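Local coordinates for single-stranded DNA-binding protein (Enterobacter phage Enc34, PDB 5ODK), which probably binds single-stranded DNA through an OB-fold domain and thereby is likely to serve in phage DNA replication, at residues V12-L17 / K57-A62. Numbering follows the deposited sequence.
Sequences VKNGVL and KDTHGA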
ATOM      1  N   VAL A  12      13.673   0.034   8.836  1.00 18.69           N
ATOM      2  CA  VAL A  12      13.654   1.423   9.348  1.00 20.36           C
ATOM      3  C   VAL A  12      12.429   1.617  10.233  1.00 17.74           C
ATOM      4  O   VAL A  12      11.580   0.715  10.284  1.00 17.49           O
ATOM      5  CB  VAL A  12      13.658   2.462   8.216  1.00 20.72           C
ATOM      6  CG1 VAL A  12      14.903   2.308   7.371  1.00 23.16           C
ATOM      7  CG2 VAL A  12      12.403   2.339   7.345  1.00 19.30           C
ATOM      8  N   LYS A  13      12.272   2.776  10.869  1.00 19.20           N
ATOM      9  CA  LYS A  13      11.059   3.051  11.648  1.00 17.76           C
ATOM     10  C   LYS A  13       9.853   2.810  10.735  1.00 16.33           C
ATOM     11  O   LYS A  13       9.755   3.349   9.639  1.00 15.79           O
ATOM     12  CB  LYS A  13      11.029   4.480  12.197  1.00 19.53           C
ATOM     13  CG  LYS A  13       9.769   4.795  12.986  1.00 20.63           C
ATOM     14  CD  LYS A  13       9.813   6.153  13.640  1.00 25.38           C
ATOM     15  CE  LYS A  13       8.581   6.346  14.506  1.00 29.84           C
ATOM     16  NZ  LYS A  13       8.781   7.446  15.476  1.00 37.03           N
ATOM     17  N   ASN A  14       8.936   1.966  11.189  1.00 15.85           N
ATOM     18  CA  ASN A  14       7.685   1.764  10.473  1.00 14.08           C
ATOM     19  C   ASN A  14       7.816   1.241   9.048  1.00 12.70           C
ATOM     20  O   ASN A  14       6.901   1.434   8.256  1.00 13.41           O
ATOM     21  CB  ASN A  14       6.806   3.019  10.505  1.00 15.85           C
ATOM     22  CG  ASN A  14       6.224   3.289  11.873  1.00 14.89           C
ATOM     23  OD1 ASN A  14       5.861   2.349  12.597  1.00 16.75           O
ATOM     24  ND2 ASN A  14       6.092   4.558  12.223  1.00 18.55           N
ATOM     25  N   GLY A  15       8.876   0.509   8.731  1.00 13.97           N
ATOM     26  CA  GLY A  15       8.990  -0.056   7.416  1.00 14.80           C
ATOM     27  C   GLY A  15      10.099  -1.033   7.214  1.00 13.89           C
ATOM     28  O   GLY A  15      11.067  -1.069   7.971  1.00 15.71           O
ATOM     29  N   VAL A  16       9.979  -1.815   6.145  1.00 13.95           N
ATOM     30  CA  VAL A  16      11.019  -2.773   5.758  1.00 14.00           C
ATOM     31  C   VAL A  16      11.125  -2.815   4.238  1.00 13.65           C
ATOM     32  O   VAL A  16      10.110  -2.845   3.536  1.00 13.72           O
ATOM     33  CB  VAL A  16      10.733  -4.205   6.259  1.00 15.72           C
ATOM     34  CG1 VAL A  16      11.933  -5.108   5.959  1.00 17.59           C
ATOM     35  CG2 VAL A  16      10.381  -4.244   7.731  1.00 17.48           C
ATOM     36  N   LEU A  17      12.357  -2.785   3.738  1.00 14.28           N
ATOM     37  CA  LEU A  17      12.649  -3.104   2.344  1.00 13.60           C
ATOM     38  C   LEU A  17      13.191  -4.503   2.320  1.00 14.04           C
ATOM     39  O   LEU A  17      14.071  -4.858   3.117  1.00 16.13           O
ATOM     40  CB  LEU A  17      13.681  -2.138   1.771  1.00 14.06           C
ATOM     41  CG  LEU A  17      14.135  -2.465   0.366  1.00 14.37           C
ATOM     42  CD1 LEU A  17      13.015  -2.257  -0.664  1.00 14.63           C
ATOM     43  CD2 LEU A  17      15.306  -1.595   0.012  1.00 15.78           C
ATOM     44  N   LYS A  57       3.128  11.354   7.823  1.00 14.94           N
ATOM     45  CA  LYS A  57       4.432  11.852   7.364  1.00 14.76           C
ATOM     46  C   LYS A  57       5.466  11.915   8.477  1.00 16.21           C
ATOM     47  O   LYS A  57       6.632  11.589   8.251  1.00 19.57           O
ATOM     48  CB  LYS A  57       4.285  13.241   6.759  1.00 15.90           C
ATOM     49  CG  LYS A  57       3.476  13.302   5.475  1.00 15.06           C
ATOM     50  CD  LYS A  57       3.412  14.712   4.938  1.00 17.06           C
ATOM     51  CE  LYS A  57       2.750  14.824   3.574  1.00 16.47           C
ATOM     52  NZ  LYS A  57       2.656  16.249   3.175  1.00 18.27           N
ATOM     53  N   ASP A  58       5.043  12.334   9.669  1.00 16.74           N
ATOM     54  CA  ASP A  58       5.975  12.611  10.755  1.00 19.24           C
ATOM     55  C   ASP A  58       6.624  11.372  11.310  1.00 18.03           C
ATOM     56  O   ASP A  58       7.670  11.481  11.887  1.00 22.50           O
ATOM     57  CB  ASP A  58       5.345  13.483  11.853  1.00 22.95           C
ATOM     58  CG  ASP A  58       4.192  12.830  12.607  1.00 25.36           C
ATOM     59  OD1 ASP A  58       3.642  11.785  12.204  1.00 24.78           O
ATOM     60  OD2 ASP A  58       3.819  13.427  13.646  1.00 35.33           O
ATOM     61  N   THR A  59       6.042  10.194  11.095  1.00 16.37           N
ATOM     62  CA  THR A  59       6.603   8.927  11.592  1.00 16.34           C
ATOM     63  C   THR A  59       7.000   7.936  10.492  1.00 15.91           C
ATOM     64  O   THR A  59       7.382   6.790  10.783  1.00 18.42           O
ATOM     65  CB  THR A  59       5.593   8.246  12.520  1.00 17.39           C
ATOM     66  OG1 THR A  59       4.365   8.105  11.796  1.00 18.57           O
ATOM     67  CG2 THR A  59       5.398   9.075  13.767  1.00 19.06           C
ATOM     68  N   HIS A  60       6.959   8.376   9.241  1.00 14.56           N
ATOM     69  CA  HIS A  60       7.261   7.495   8.114  1.00 15.02           C
ATOM     70  C   HIS A  60       8.204   8.116   7.100  1.00 15.76           C
ATOM     71  O   HIS A  60       8.224   7.676   5.956  1.00 15.02           O
ATOM     72  CB  HIS A  60       5.994   7.004   7.402  1.00 13.94           C
ATOM     73  CG  HIS A  60       5.114   6.142   8.260  1.00 14.26           C
ATOM     74  ND1 HIS A  60       4.291   6.650   9.238  1.00 14.63           N
ATOM     75  CD2 HIS A  60       4.907   4.809   8.245  1.00 15.96           C
ATOM     76  CE1 HIS A  60       3.606   5.656   9.803  1.00 15.00           C
ATOM     77  NE2 HIS A  60       3.971   4.525   9.220  1.00 16.49           N
ATOM     78  N   GLY A  61       9.046   9.064   7.532  1.00 15.64           N
ATOM     79  CA  GLY A  61       9.955   9.692   6.583  1.00 16.60           C
ATOM     80  C   GLY A  61      10.936   8.741   5.912  1.00 16.82           C
ATOM     81  O   GLY A  61      11.141   8.802   4.707  1.00 17.15           O
ATOM     82  N   ALA A  62      11.570   7.874   6.687  1.00 16.37           N
ATOM     83  CA  ALA A  62      12.567   6.958   6.123  1.00 17.73           C
ATOM     84  C   ALA A  62      11.964   5.974   5.151  1.00 16.31           C
ATOM     85  O   ALA A  62      12.518   5.726   4.088  1.00 16.27           O
ATOM     86  CB  ALA A  62      13.312   6.227   7.229  1.00 19.53           C
TER
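Asn14 ND2 donates to the backbone carbonyl Thr59 O at 3.0 Å, a nearly straight bond (164° at the hydrogen) that lies close to the amide plane of Asn14 but meets the carbonyl from above its own plane. At the other end OD1 accepts from Asn27 ND2, and the two bonds fix the amide's rotation. A chi1 of -71° sets CG anti to the carbonyl carbon, and from there ND2 comes over one face of the His60 ring, 3.6 Å above its plane and toward the rim. The two side chains cross at about a right angle, amide and ring planes are 20° apart, and Asn14 CB comes within 3.5 Å of His60 CD2. Bonds from ND1 to Pro56 O and from NE2 to Ser26 O hold the ring, an example of a ring whose own hydrogen bonds fix the face it offers to a neighbour. Asn14 owes its position to a type II beta turn, Val12 to Gly15, closing the hairpin of strands 8-12 and 15-18, which continues the OB-fold sheet through strand 23-26; opposite is the loop leading into helix 61-76, with His60 at the N-cap position. Lys13 has been seen at a magnesium site in a crystal structure of this protein, though no metal is bound to this chain. At the start of the turn, Val12 CB packs against Ala62 CB at 3.9 Å, and Val12 also reaches Ile63 and Ile66.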